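Local coordinates for protein YcaO (Methanopyrus kandleri, PDB 6CIB) that binds adenine nucleotide and magnesium and probably uses ATP to activate backbone amides of a ribosomal peptide for thioamidation, at residues S54-F59 / A85-E90; D99-A104 / R348-G353; A104-E109 / Y126-E131; P142-G147 / E361-N366. All coordinates share one frame; numbering follows the deposited sequence.

Interaction 1 of 4, residues S54-F59 / A85-E90; sequences SQYGEF and AEPREE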
# COMPACT_ATOMS: atom_id res chain seq x y z
N SER A 54 -15.22 2.72 15.98
CA SER A 54 -16.39 2.44 15.13
C SER A 54 -17.24 1.32 15.74
O SER A 54 -16.88 0.79 16.80
CB SER A 54 -15.97 2.07 13.70
OG SER A 54 -15.41 0.76 13.65
N GLN A 55 -18.33 0.94 15.08
CA GLN A 55 -19.11 -0.24 15.49
C GLN A 55 -18.26 -1.51 15.51
O GLN A 55 -18.64 -2.49 16.15
CB GLN A 55 -20.34 -0.43 14.60
CG GLN A 55 -20.01 -0.99 13.22
CD GLN A 55 -21.19 -1.59 12.50
OE1 GLN A 55 -22.01 -0.88 11.93
NE2 GLN A 55 -21.27 -2.92 12.50
N TYR A 56 -17.12 -1.49 14.82
CA TYR A 56 -16.23 -2.66 14.72
C TYR A 56 -15.20 -2.73 15.83
O TYR A 56 -14.48 -3.73 15.96
CB TYR A 56 -15.61 -2.77 13.32
CG TYR A 56 -16.69 -2.94 12.26
CD1 TYR A 56 -17.32 -4.17 12.08
CD2 TYR A 56 -17.11 -1.86 11.48
CE1 TYR A 56 -18.32 -4.34 11.13
CE2 TYR A 56 -18.12 -2.01 10.53
CZ TYR A 56 -18.72 -3.25 10.36
OH TYR A 56 -19.73 -3.42 9.43
N GLY A 57 -15.14 -1.68 16.65
CA GLY A 57 -14.23 -1.65 17.79
C GLY A 57 -13.29 -0.46 17.77
O GLY A 57 -13.57 0.56 17.12
N GLU A 58 -12.19 -0.58 18.49
CA GLU A 58 -11.18 0.46 18.59
C GLU A 58 -9.95 0.04 17.81
O GLU A 58 -9.48 -1.08 17.96
CB GLU A 58 -10.83 0.73 20.05
CG GLU A 58 -10.02 2.00 20.26
CD GLU A 58 -9.59 2.16 21.70
OE1 GLU A 58 -10.26 2.92 22.43
OE2 GLU A 58 -8.59 1.51 22.10
N PHE A 59 -9.44 0.96 16.98
CA PHE A 59 -8.29 0.69 16.12
C PHE A 59 -7.23 1.78 16.21
O PHE A 59 -7.55 2.95 16.45
CB PHE A 59 -8.74 0.54 14.65
CG PHE A 59 -9.84 -0.48 14.45
CD1 PHE A 59 -9.55 -1.85 14.41
CD2 PHE A 59 -11.17 -0.06 14.29
CE1 PHE A 59 -10.56 -2.78 14.22
CE2 PHE A 59 -12.19 -1.00 14.09
CZ PHE A 59 -11.88 -2.36 14.06
N ALA A 85 -14.25 1.77 3.91
CA ALA A 85 -14.14 0.34 3.64
C ALA A 85 -15.07 -0.54 4.48
O ALA A 85 -15.25 -1.72 4.16
CB ALA A 85 -12.70 -0.13 3.83
N GLU A 86 -15.63 0.03 5.55
CA GLU A 86 -16.59 -0.69 6.38
C GLU A 86 -17.82 -1.08 5.55
O GLU A 86 -18.28 -0.28 4.72
CB GLU A 86 -16.96 0.12 7.64
CG GLU A 86 -15.85 0.12 8.68
CD GLU A 86 -16.11 1.00 9.90
OE1 GLU A 86 -17.19 1.62 10.04
OE2 GLU A 86 -15.20 1.05 10.75
N PRO A 87 -18.32 -2.33 5.73
CA PRO A 87 -19.45 -2.85 4.95
C PRO A 87 -20.61 -1.88 4.85
O PRO A 87 -21.01 -1.29 5.86
CB PRO A 87 -19.85 -4.11 5.71
CG PRO A 87 -18.58 -4.59 6.30
CD PRO A 87 -17.80 -3.35 6.66
N ARG A 88 -21.12 -1.71 3.64
CA ARG A 88 -22.18 -0.76 3.39
C ARG A 88 -23.25 -1.44 2.55
O ARG A 88 -23.02 -1.77 1.37
CB ARG A 88 -21.63 0.49 2.70
CG ARG A 88 -21.95 1.78 3.42
CD ARG A 88 -21.49 2.98 2.61
NE ARG A 88 -20.05 2.98 2.41
CZ ARG A 88 -19.42 3.50 1.36
NH1 ARG A 88 -20.09 4.09 0.39
NH2 ARG A 88 -18.09 3.44 1.30
N GLU A 89 -24.40 -1.67 3.18
CA GLU A 89 -25.54 -2.36 2.55
C GLU A 89 -26.09 -1.58 1.36
O GLU A 89 -26.61 -2.17 0.41
CB GLU A 89 -26.62 -2.64 3.61
CG GLU A 89 -27.66 -3.69 3.23
CD GLU A 89 -27.10 -5.09 2.99
OE1 GLU A 89 -26.19 -5.55 3.71
OE2 GLU A 89 -27.60 -5.74 2.06
N GLU A 90 -25.95 -0.25 1.42
CA GLU A 90 -26.27 0.69 0.33
C GLU A 90 -25.81 0.23 -1.05
O GLU A 90 -26.57 0.34 -2.02
CB GLU A 90 -25.61 2.05 0.62
CG GLU A 90 -26.22 2.85 1.76
CD GLU A 90 -27.42 3.67 1.33
OE1 GLU A 90 -27.26 4.90 1.14
OE2 GLU A 90 -28.52 3.10 1.18
O HOH W 1 -20.74 -1.26 8.47

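Interaction 2 of 4, residues D99-A104 / R348-G353; sequences DKWTPA and RVRVTG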
# COMPACT_ATOMS: atom_id res chain seq x y z
N ASP A 99 -21.16 -9.34 -15.71
CA ASP A 99 -19.90 -10.04 -15.45
C ASP A 99 -19.59 -10.09 -13.96
O ASP A 99 -19.91 -9.16 -13.22
CB ASP A 99 -18.74 -9.38 -16.20
CG ASP A 99 -18.85 -9.50 -17.72
OD1 ASP A 99 -19.08 -10.62 -18.23
OD2 ASP A 99 -18.68 -8.48 -18.41
N LYS A 100 -18.97 -11.19 -13.53
CA LYS A 100 -18.61 -11.40 -12.13
C LYS A 100 -17.19 -11.90 -12.03
O LYS A 100 -16.77 -12.76 -12.82
CB LYS A 100 -19.52 -12.46 -11.48
CG LYS A 100 -20.98 -12.09 -11.32
CD LYS A 100 -21.76 -13.34 -10.93
CE LYS A 100 -23.20 -13.02 -10.58
NZ LYS A 100 -23.94 -14.26 -10.20
N TRP A 101 -16.43 -11.38 -11.07
CA TRP A 101 -15.16 -11.98 -10.71
C TRP A 101 -15.39 -12.92 -9.53
O TRP A 101 -15.80 -12.49 -8.45
CB TRP A 101 -14.08 -10.92 -10.39
CG TRP A 101 -12.84 -11.50 -9.73
CD1 TRP A 101 -12.17 -12.65 -10.08
CD2 TRP A 101 -12.13 -10.96 -8.60
NE1 TRP A 101 -11.11 -12.86 -9.24
CE2 TRP A 101 -11.05 -11.84 -8.33
CE3 TRP A 101 -12.30 -9.82 -7.80
CZ2 TRP A 101 -10.14 -11.61 -7.28
CZ3 TRP A 101 -11.39 -9.59 -6.75
CH2 TRP A 101 -10.33 -10.49 -6.50
N THR A 102 -15.14 -14.20 -9.77
CA THR A 102 -15.25 -15.24 -8.75
C THR A 102 -13.86 -15.87 -8.53
O THR A 102 -13.42 -16.67 -9.36
CB THR A 102 -16.30 -16.31 -9.13
OG1 THR A 102 -17.53 -15.65 -9.48
CG2 THR A 102 -16.57 -17.27 -7.97
N PRO A 103 -13.17 -15.49 -7.44
CA PRO A 103 -11.83 -16.02 -7.15
C PRO A 103 -11.82 -17.54 -6.98
O PRO A 103 -12.84 -18.13 -6.58
CB PRO A 103 -11.46 -15.36 -5.82
CG PRO A 103 -12.30 -14.14 -5.74
CD PRO A 103 -13.58 -14.47 -6.45
N ALA A 104 -10.68 -18.15 -7.28
CA ALA A 104 -10.48 -19.61 -7.25
C ALA A 104 -10.96 -20.31 -5.97
O ALA A 104 -11.55 -21.39 -6.04
CB ALA A 104 -9.02 -19.95 -7.52
N ARG A 348 -11.36 0.92 -3.92
CA ARG A 348 -10.69 -0.35 -3.78
C ARG A 348 -10.28 -0.81 -5.18
O ARG A 348 -11.12 -0.97 -6.08
CB ARG A 348 -11.61 -1.37 -3.11
CG ARG A 348 -10.90 -2.65 -2.70
CD ARG A 348 -10.16 -2.47 -1.38
NE ARG A 348 -9.25 -3.58 -1.12
CZ ARG A 348 -9.58 -4.71 -0.50
NH1 ARG A 348 -10.81 -4.89 -0.02
NH2 ARG A 348 -8.67 -5.66 -0.34
N VAL A 349 -8.97 -1.00 -5.36
CA VAL A 349 -8.39 -1.54 -6.59
C VAL A 349 -8.09 -3.00 -6.34
O VAL A 349 -7.44 -3.34 -5.34
CB VAL A 349 -7.10 -0.79 -7.00
CG1 VAL A 349 -6.42 -1.45 -8.20
CG2 VAL A 349 -7.42 0.67 -7.31
N ARG A 350 -8.61 -3.86 -7.21
CA ARG A 350 -8.27 -5.28 -7.21
C ARG A 350 -7.66 -5.65 -8.56
O ARG A 350 -8.16 -5.24 -9.61
CB ARG A 350 -9.51 -6.16 -6.94
CG ARG A 350 -10.42 -5.76 -5.78
CD ARG A 350 -9.73 -5.76 -4.42
NE ARG A 350 -9.31 -7.10 -4.01
CZ ARG A 350 -8.07 -7.43 -3.66
NH1 ARG A 350 -7.10 -6.52 -3.65
NH2 ARG A 350 -7.81 -8.69 -3.30
N VAL A 351 -6.57 -6.41 -8.52
CA VAL A 351 -5.98 -6.97 -9.74
C VAL A 351 -6.11 -8.49 -9.59
O VAL A 351 -5.48 -9.08 -8.70
CB VAL A 351 -4.52 -6.48 -9.96
CG1 VAL A 351 -3.93 -7.03 -11.25
CG2 VAL A 351 -4.47 -4.95 -9.98
N THR A 352 -6.95 -9.09 -10.44
CA THR A 352 -7.50 -10.45 -10.18
C THR A 352 -6.50 -11.58 -10.08
O THR A 352 -6.75 -12.56 -9.37
CB THR A 352 -8.60 -10.86 -11.18
OG1 THR A 352 -8.05 -10.90 -12.50
CG2 THR A 352 -9.79 -9.91 -11.13
N GLY A 353 -5.36 -11.44 -10.76
CA GLY A 353 -4.29 -12.44 -10.69
C GLY A 353 -2.98 -11.93 -10.11
O GLY A 353 -1.95 -12.60 -10.26

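Interaction 3 of 4, residues A104-E109 / Y126-E131; sequences AWYRTE and YVPANE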
# COMPACT_ATOMS: atom_id res chain seq x y z
N ALA A 104 -10.68 -18.15 -7.28
CA ALA A 104 -10.48 -19.61 -7.25
C ALA A 104 -10.96 -20.31 -5.97
O ALA A 104 -11.55 -21.39 -6.04
CB ALA A 104 -9.02 -19.95 -7.52
N TRP A 105 -10.71 -19.68 -4.83
CA TRP A 105 -10.96 -20.29 -3.51
C TRP A 105 -12.42 -20.43 -3.08
O TRP A 105 -12.71 -21.09 -2.07
CB TRP A 105 -10.15 -19.55 -2.43
CG TRP A 105 -10.30 -18.05 -2.43
CD1 TRP A 105 -11.31 -17.33 -1.84
CD2 TRP A 105 -9.42 -17.09 -3.02
NE1 TRP A 105 -11.11 -15.98 -2.04
CE2 TRP A 105 -9.95 -15.81 -2.76
CE3 TRP A 105 -8.22 -17.19 -3.75
CZ2 TRP A 105 -9.33 -14.62 -3.20
CZ3 TRP A 105 -7.60 -16.01 -4.20
CH2 TRP A 105 -8.17 -14.75 -3.92
N TYR A 106 -13.35 -19.85 -3.84
CA TYR A 106 -14.78 -19.98 -3.56
C TYR A 106 -15.32 -21.34 -3.99
O TYR A 106 -15.45 -21.62 -5.20
CB TYR A 106 -15.59 -18.85 -4.20
CG TYR A 106 -15.56 -17.54 -3.43
CD1 TYR A 106 -16.50 -17.27 -2.43
CD2 TYR A 106 -14.58 -16.57 -3.71
CE1 TYR A 106 -16.47 -16.07 -1.73
CE2 TYR A 106 -14.55 -15.37 -3.02
CZ TYR A 106 -15.49 -15.13 -2.03
OH TYR A 106 -15.44 -13.94 -1.33
N ARG A 107 -15.62 -22.19 -3.01
CA ARG A 107 -16.19 -23.52 -3.26
C ARG A 107 -17.63 -23.41 -3.75
O ARG A 107 -18.09 -24.21 -4.56
CB ARG A 107 -16.10 -24.41 -2.01
CG ARG A 107 -14.68 -24.83 -1.61
CD ARG A 107 -14.07 -25.89 -2.53
NE ARG A 107 -14.81 -27.16 -2.50
CZ ARG A 107 -14.60 -28.15 -1.63
NH1 ARG A 107 -13.66 -28.06 -0.70
NH2 ARG A 107 -15.33 -29.25 -1.71
N THR A 108 -18.33 -22.39 -3.24
CA THR A 108 -19.67 -22.03 -3.66
C THR A 108 -19.71 -20.57 -4.13
O THR A 108 -18.86 -19.76 -3.74
CB THR A 108 -20.71 -22.29 -2.54
OG1 THR A 108 -22.02 -21.91 -2.98
CG2 THR A 108 -20.37 -21.54 -1.23
N GLU A 109 -20.69 -20.25 -4.97
CA GLU A 109 -20.95 -18.89 -5.45
C GLU A 109 -21.22 -17.91 -4.29
O GLU A 109 -22.14 -18.15 -3.50
CB GLU A 109 -22.13 -18.92 -6.43
CG GLU A 109 -22.62 -17.57 -6.92
CD GLU A 109 -21.89 -17.06 -8.15
OE1 GLU A 109 -20.71 -17.44 -8.38
OE2 GLU A 109 -22.49 -16.27 -8.91
N TYR A 126 -18.89 -7.30 -11.40
CA TYR A 126 -19.23 -7.49 -9.99
C TYR A 126 -18.13 -8.20 -9.22
O TYR A 126 -17.55 -9.18 -9.69
CB TYR A 126 -20.58 -8.20 -9.83
CG TYR A 126 -21.75 -7.31 -10.19
CD1 TYR A 126 -22.33 -6.46 -9.24
CD2 TYR A 126 -22.26 -7.29 -11.50
CE1 TYR A 126 -23.39 -5.63 -9.57
CE2 TYR A 126 -23.32 -6.46 -11.84
CZ TYR A 126 -23.89 -5.64 -10.87
OH TYR A 126 -24.94 -4.82 -11.20
N VAL A 127 -17.85 -7.67 -8.04
CA VAL A 127 -16.78 -8.15 -7.18
C VAL A 127 -17.42 -8.58 -5.86
O VAL A 127 -18.33 -7.88 -5.39
CB VAL A 127 -15.70 -7.05 -7.01
CG1 VAL A 127 -14.68 -7.38 -5.92
CG2 VAL A 127 -14.95 -6.83 -8.32
N PRO A 128 -16.98 -9.71 -5.28
CA PRO A 128 -17.55 -10.13 -3.99
C PRO A 128 -17.32 -9.07 -2.92
O PRO A 128 -16.29 -8.39 -2.95
CB PRO A 128 -16.75 -11.40 -3.64
CG PRO A 128 -16.22 -11.90 -4.95
CD PRO A 128 -15.93 -10.65 -5.74
N ALA A 129 -18.28 -8.93 -2.01
CA ALA A 129 -18.18 -7.99 -0.90
C ALA A 129 -16.91 -8.21 -0.06
O ALA A 129 -16.31 -7.23 0.40
CB ALA A 129 -19.43 -8.03 -0.02
N ASN A 130 -16.50 -9.47 0.09
CA ASN A 130 -15.28 -9.84 0.85
C ASN A 130 -14.00 -9.36 0.17
O ASN A 130 -12.94 -9.30 0.80
CB ASN A 130 -15.22 -11.37 1.06
CG ASN A 130 -14.22 -11.79 2.15
OD1 ASN A 130 -14.36 -11.43 3.32
ND2 ASN A 130 -13.22 -12.56 1.76
N GLU A 131 -14.10 -9.03 -1.11
CA GLU A 131 -12.99 -8.48 -1.88
C GLU A 131 -13.06 -6.95 -1.98
O GLU A 131 -12.24 -6.34 -2.67
CB GLU A 131 -12.94 -9.10 -3.28
CG GLU A 131 -12.55 -10.57 -3.32
CD GLU A 131 -11.20 -10.84 -2.67
OE1 GLU A 131 -10.24 -10.07 -2.90
OE2 GLU A 131 -11.10 -11.84 -1.93
O HOH W 2 -12.78 -13.63 -0.95

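Interaction 4 of 4, residues P142-G147 / E361-N366; sequences PSHTNG and EARVGN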
# COMPACT_ATOMS: atom_id res chain seq x y z
N PRO A 142 -10.08 -14.34 4.93
CA PRO A 142 -10.33 -13.04 5.56
C PRO A 142 -10.27 -11.88 4.57
O PRO A 142 -9.53 -11.93 3.58
CB PRO A 142 -9.19 -12.90 6.58
CG PRO A 142 -8.70 -14.29 6.81
CD PRO A 142 -8.87 -14.98 5.49
N SER A 143 -11.09 -10.87 4.83
CA SER A 143 -11.05 -9.59 4.13
C SER A 143 -9.76 -8.86 4.50
O SER A 143 -9.09 -9.24 5.48
CB SER A 143 -12.28 -8.75 4.52
OG SER A 143 -12.30 -8.50 5.92
N HIS A 144 -9.39 -7.85 3.72
CA HIS A 144 -8.17 -7.06 3.97
C HIS A 144 -8.23 -5.72 3.22
O HIS A 144 -9.24 -5.41 2.59
CB HIS A 144 -6.89 -7.86 3.64
CG HIS A 144 -6.81 -8.31 2.21
ND1 HIS A 144 -6.42 -7.47 1.19
CD2 HIS A 144 -7.07 -9.51 1.63
CE1 HIS A 144 -6.43 -8.13 0.05
NE2 HIS A 144 -6.83 -9.37 0.29
N THR A 145 -7.16 -4.93 3.31
CA THR A 145 -7.16 -3.55 2.77
C THR A 145 -6.17 -3.31 1.61
O THR A 145 -5.92 -2.15 1.22
CB THR A 145 -6.93 -2.51 3.88
OG1 THR A 145 -5.68 -2.77 4.52
CG2 THR A 145 -8.05 -2.54 4.94
N ASN A 146 -5.59 -4.38 1.06
CA ASN A 146 -4.71 -4.24 -0.10
C ASN A 146 -5.46 -3.63 -1.27
O ASN A 146 -6.49 -4.15 -1.70
CB ASN A 146 -4.08 -5.58 -0.52
CG ASN A 146 -2.90 -5.40 -1.46
OD1 ASN A 146 -1.99 -4.61 -1.19
ND2 ASN A 146 -2.89 -6.14 -2.56
N GLY A 147 -4.94 -2.51 -1.76
CA GLY A 147 -5.56 -1.78 -2.85
C GLY A 147 -6.55 -0.71 -2.43
O GLY A 147 -7.12 -0.04 -3.29
N GLU A 361 -1.70 -16.94 2.48
CA GLU A 361 -1.03 -17.99 1.70
C GLU A 361 -1.89 -18.56 0.57
O GLU A 361 -1.35 -19.00 -0.44
CB GLU A 361 -0.52 -19.12 2.61
CG GLU A 361 0.84 -18.81 3.23
CD GLU A 361 1.30 -19.83 4.25
OE1 GLU A 361 0.78 -20.97 4.28
OE2 GLU A 361 2.21 -19.48 5.04
N ALA A 362 -3.20 -18.50 0.75
CA ALA A 362 -4.15 -18.95 -0.26
C ALA A 362 -4.34 -17.97 -1.44
O ALA A 362 -4.87 -18.37 -2.48
CB ALA A 362 -5.49 -19.28 0.37
N ARG A 363 -3.91 -16.72 -1.27
CA ARG A 363 -4.07 -15.69 -2.31
C ARG A 363 -2.84 -15.63 -3.23
O ARG A 363 -2.24 -14.57 -3.45
CB ARG A 363 -4.36 -14.31 -1.68
CG ARG A 363 -5.68 -14.20 -0.93
CD ARG A 363 -5.86 -12.80 -0.36
NE ARG A 363 -7.13 -12.63 0.36
CZ ARG A 363 -8.28 -12.24 -0.21
NH1 ARG A 363 -8.34 -11.99 -1.51
NH2 ARG A 363 -9.37 -12.11 0.54
N VAL A 364 -2.49 -16.80 -3.77
CA VAL A 364 -1.29 -17.02 -4.59
C VAL A 364 -1.27 -16.13 -5.83
O VAL A 364 -0.22 -15.59 -6.19
CB VAL A 364 -1.15 -18.53 -4.97
CG1 VAL A 364 -0.09 -18.76 -6.04
CG2 VAL A 364 -0.84 -19.37 -3.74
N GLY A 365 -2.42 -15.99 -6.48
CA GLY A 365 -2.52 -15.28 -7.76
C GLY A 365 -1.84 -16.05 -8.89
O GLY A 365 -1.51 -17.23 -8.73
N ASN A 366 -1.63 -15.38 -10.02
CA ASN A 366 -0.95 -15.99 -11.17
C ASN A 366 0.53 -16.14 -10.87
O ASN A 366 1.25 -15.15 -10.79
CB ASN A 366 -1.18 -15.16 -12.44
CG ASN A 366 -2.63 -15.13 -12.87
OD1 ASN A 366 -3.45 -15.93 -12.41
ND2 ASN A 366 -2.96 -14.22 -13.77
O HOH W 3 -7.25 -13.04 3.06

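Interaction 1 of 4, residues S54-F59 / A85-E90
Ser54 and Glu86 make the direct polar link of this surface contact: the serine hydroxyl donates to the carboxylate, with OG 2.9 Å from OE2. It comes to the syn side of that oxygen but lies 35° out of the carboxylate plane. The same oxygen also receives a salt bridge from Arg52, so a glutamate suits a place where a hydroxyl and a guanidinium converge. Ser54 works in two directions, because its OG accepts from Tyr56 N at 3.1 Å. This ST turn sits at the start of a type I turn from Ser54 to Gly57, which closes the tight hairpin between strands 45-54 and 57-64; a CB on Gly57 would press on Tyr56 O, which favours glycine. Facing the hairpin is the loop that leaves helix 68-85, the helix that carries Glu81 of the magnesium and nucleotide site. Replacing Glu86 by an alanine here would probably leave Arg52 without this counter-charge, the Ser54 hydroxyl without its acceptor and a gap beside the tyrosine. The packing contacts belong to Tyr56. The edge of its ring runs along the glutamate chain, with CD2 3.4 Å from Glu86 CD, and ring and carboxylate planes stand 66° apart. Farther out, Tyr56 OH lies 3.4 Å from Pro87 CD, and the apolar Tyr56 CZ 3.8 Å from it; the rigid proline ring suits this spot, since it is also packed against Phe133 and Trp136. A water provides the last link, 2.6 Å from Tyr56 OH and donating to Pro87 O at 2.6 Å.

Interaction 2 of 4, residues D99-A104 / R348-G353
Trp101 and Thr352 meet closely, methyl on ring. The CG2 methyl of Thr352 sits over the five-membered ring of the indole, 3.5 Å from its centroid and only 5° off the ring normal, a nearly ideal CH-pi contact. It spreads itself over the pyrrole atoms, closest to Trp101 CD2 at 3.6 Å from Thr352 CG2, while Thr352 CB lies 3.8 Å from Trp101 NE1. Threonine suits the place because its two branches part company: CG2 is turned to the indole, whereas OG1 is hydrogen-bonded to the backbone N of Lys331. The opposite indole face is covered by Pro103 CG, so the ring is sandwiched between a methyl and a proline. A large side chain suits the span. The backbone of 99-104 pairs with Tyr126 at the edge strand 124-128 of a five-stranded antiparallel sheet, and two strands separate that edge from strand 346-351; with CG anti to the backbone N (chi1 168°), the indole reaches across toward it. At its far, six-membered end the packing is looser. There Trp101 CZ3 lies 3.9 Å from Arg350 CB and 4.1 Å from Arg350 CG, approached neither squarely over the face nor at the edge. Arg350 meets the indole chiefly with its CB and CG methylenes; the chain bends at chi2 and chi3, and its guanidinium is taken by salt bridges to Glu131 and Glu356. This arginine is buried, whereas Trp101 and Thr352 remain partly exposed.

Interaction 3 of 4, residues A104-E109 / Y126-E131
Tyr106 brings its hydroxyl against the turn that follows strand 124-128, with OH 3.5 Å from Asn130 CB and 3.7 Å from Pro128 CB. The ring plane stands 83° from the Asn130 amide. A tyrosine fits because its long ring carries a polar end into a buried place, where OH is hydrogen-bonded to Asp139 as well as to a water. The turn is a short 3-10 segment, 129-131, entered directly from the edge strand of the five-stranded sheet and closed by Glu131 N to Pro128 O. It presents Asn130 and Glu131 to the loop 104-109, which packs against it. The second large contributor, Glu131, has its OE2 near the plane of the Trp105 indole, at the ring edge and 3.5 Å from CZ2. Buried though it is, this carboxylate is well matched: OE1 meets Arg350 and OE2 meets Arg363, which probably favours its negative form. Trp105 takes the chi1 of 51° that sets CG between backbone N and carbonyl carbon, and its N-H edge thereby faces the water. That one water is bonded to four side chains: it accepts from Trp105 NE1 (3.1 Å) and Asn130 ND2 (2.9 Å), and donates to Tyr106 OH (2.7 Å) and Glu131 OE2 (2.6 Å). Asn130 ND2 is also hydrogen-bonded to Leu141 O.

Interaction 4 of 4, residues P142-G147 / E361-N366
The loop leading into strand 148-150, whose Leu148 takes part in the magnesium site, is met here by Arg363 from the chain beyond strand 346-351, which reaches Pro142 and His144. Arg363 is the centre of an inverse gamma turn, and its side chain runs extended from CG to NE. The His144 ring then comes edge-on to one face of the guanidinium: NE2 lies 3.2 Å above the guanidinium plane, over its centre, and the two planes are nearly perpendicular, 89° apart. In its own plane, Arg363 NH2 donates to Pro142 O at 3.0 Å with an N-H...O angle of 158°. Arginine suits the place because its several N-H groups diverge, and NH1 forms a salt bridge with Glu131. With a leucine in its place, Glu131 would probably lose one of its counter-charges and the histidine edge the flat group it abuts. Asn146 N donates in the ring plane to His144 ND1 at 3.2 Å, which helps fix the ring's rotation. A water completes the polar circuit, donating to Pro142 O at 2.6 Å and accepting from Arg363 NE at 2.7 Å.

How the interactions relate
Interaction 1 stands apart at the surface, its centre about 20 Å from those of interactions 3 and 4, and ties a hairpin to the exit of a helix with a hydroxyl, a carboxylate and a water. Interactions 2 and 3 share Ala104 and reach the same five-stranded sheet, the first by apolar packing without a hydrogen bond across it, the second, itself buried, round a water with four partners. Interaction 4, also buried, lies nearest the magnesium site and relies on a guanidinium. Glu131 joins the last three: it belongs to interaction 3 and forms salt bridges with Arg350 of interaction 2 and Arg363 of interaction 4. Backbone bonding between Gly353 and Asn366 further connects interactions 2 and 4.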